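Local atomic coordinates of outer membrane protein Omp121 (Bacteroides thetaiotaomicron, PDB entry 5FQ8), a protein that probably takes up nutrients across the bacterial outer membrane as a TonB-dependent receptor, a plugged beta-barrel that also binds metal ions. Residues Thr142-Ala147 against Asn159-Ile164. Residues are numbered along the deposited sequence; the frame is centred on the assembly and turned at random.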
# COMPACT_ATOMS: atom_id res chain seq x y z
N THR B 142 38.51 0.31 -21.92
CA THR B 142 38.86 1.40 -22.81
C THR B 142 37.73 2.41 -22.85
O THR B 142 36.59 2.06 -23.16
CB THR B 142 39.16 0.87 -24.20
OG1 THR B 142 40.42 0.21 -24.17
CG2 THR B 142 39.20 1.98 -25.20
N ILE B 143 38.05 3.65 -22.52
CA ILE B 143 37.09 4.74 -22.38
C ILE B 143 37.18 5.61 -23.62
O ILE B 143 38.21 6.24 -23.86
CB ILE B 143 37.37 5.55 -21.11
CG1 ILE B 143 37.07 4.71 -19.89
CG2 ILE B 143 36.57 6.80 -21.10
CD1 ILE B 143 37.21 5.44 -18.63
N LEU B 144 36.12 5.64 -24.41
CA LEU B 144 36.07 6.52 -25.57
C LEU B 144 35.48 7.85 -25.11
O LEU B 144 34.31 7.91 -24.70
CB LEU B 144 35.23 5.91 -26.68
CG LEU B 144 35.65 4.50 -27.06
CD1 LEU B 144 34.75 3.96 -28.12
CD2 LEU B 144 37.05 4.55 -27.56
N LYS B 145 36.27 8.91 -25.16
CA LYS B 145 35.81 10.16 -24.57
C LYS B 145 35.05 11.03 -25.56
O LYS B 145 34.17 11.80 -25.16
CB LYS B 145 37.00 10.93 -24.02
CG LYS B 145 37.88 10.12 -23.10
CD LYS B 145 39.05 10.97 -22.62
CE LYS B 145 40.06 10.19 -21.81
NZ LYS B 145 40.70 9.16 -22.65
N GLY B 146 35.37 10.91 -26.84
CA GLY B 146 34.81 11.82 -27.81
C GLY B 146 33.53 11.31 -28.39
O GLY B 146 33.24 10.12 -28.37
N ALA B 147 32.74 12.23 -28.92
CA ALA B 147 31.39 11.92 -29.36
C ALA B 147 31.20 12.26 -30.83
O ALA B 147 30.12 12.69 -31.23
CB ALA B 147 30.37 12.67 -28.51
N ASN B 159 27.59 10.57 -24.44
CA ASN B 159 28.08 10.82 -23.10
C ASN B 159 29.40 10.14 -22.86
O ASN B 159 29.89 10.15 -21.73
CB ASN B 159 27.05 10.38 -22.06
CG ASN B 159 26.00 11.43 -21.81
OD1 ASN B 159 26.30 12.58 -21.51
ND2 ASN B 159 24.75 11.06 -21.98
N GLY B 160 29.99 9.59 -23.90
CA GLY B 160 31.16 8.76 -23.77
C GLY B 160 30.81 7.29 -23.67
O GLY B 160 29.66 6.90 -23.43
N VAL B 161 31.82 6.46 -23.86
CA VAL B 161 31.65 5.01 -23.81
C VAL B 161 32.72 4.42 -22.92
O VAL B 161 33.89 4.80 -23.00
CB VAL B 161 31.73 4.39 -25.22
CG1 VAL B 161 31.63 2.91 -25.10
CG2 VAL B 161 30.63 4.92 -26.09
N VAL B 162 32.33 3.48 -22.07
CA VAL B 162 33.26 2.72 -21.26
C VAL B 162 33.23 1.29 -21.77
O VAL B 162 32.37 0.50 -21.37
CB VAL B 162 32.93 2.78 -19.77
CG1 VAL B 162 33.81 1.82 -19.05
CG2 VAL B 162 33.11 4.16 -19.24
N MET B 163 34.16 0.94 -22.64
CA MET B 163 34.24 -0.40 -23.19
C MET B 163 35.02 -1.28 -22.25
O MET B 163 36.22 -1.08 -22.06
CB MET B 163 34.89 -0.37 -24.57
CG MET B 163 33.97 -0.01 -25.68
SD MET B 163 34.91 0.35 -27.14
CE MET B 163 36.13 -0.95 -27.09
N ILE B 164 34.37 -2.25 -21.68
CA ILE B 164 35.04 -3.24 -20.84
C ILE B 164 35.21 -4.53 -21.64
O ILE B 164 34.41 -4.85 -22.52
CB ILE B 164 34.25 -3.45 -19.54
CG1 ILE B 164 34.35 -2.20 -18.68
CG2 ILE B 164 34.76 -4.63 -18.76
CD1 ILE B 164 33.73 -2.37 -17.33
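Leu144 and Met163 meet diagonally across two strands, Leu144 CD1 reaching Met163 SD at 3.7 Å. Torsions on both sides account for this: Leu144 CG stands anti to its carbonyl carbon (chi1 -52°), and the nearly extended chi2 of Met163 (167°) carries SD out to meet CD1. On the same face Leu144 and Val161 are directly paired, their CB atoms 4.1 Å apart, and Tyr42 and Tyr153 add contacts to Leu144 and Met163 respectively. The other face carries Ile143 and Val162, which lie side by side and point the same way, with Ile143 CG1 4.1 Å from Val162 CG2; Met61 and Pro100 pack further against Val162. Between the faces, four backbone hydrogen bonds fix an antiparallel register. Thr142 N to Met163 O (2.7 Å) is nearly straight, at 172°, and is returned by Met163 N to Thr142 O. Leu144 N to Val161 O and Val161 N to Leu144 O (3.0 Å) form the second ring, leaving Ile143 and Val162 as the non-hydrogen-bonded pair between them. At the polar edge, Lys145 NZ bonds Thr45 OG1, while Lys145 O accepts from Arg670 and Ala147 N donates to Glu647, both on barrel strands. The paired strands 138-144 and 161-166 are central in a four-stranded mixed sheet, flanked by 44-48 and 101-103, the core sheet of a TonB-dependent receptor plug held within its beta-barrel.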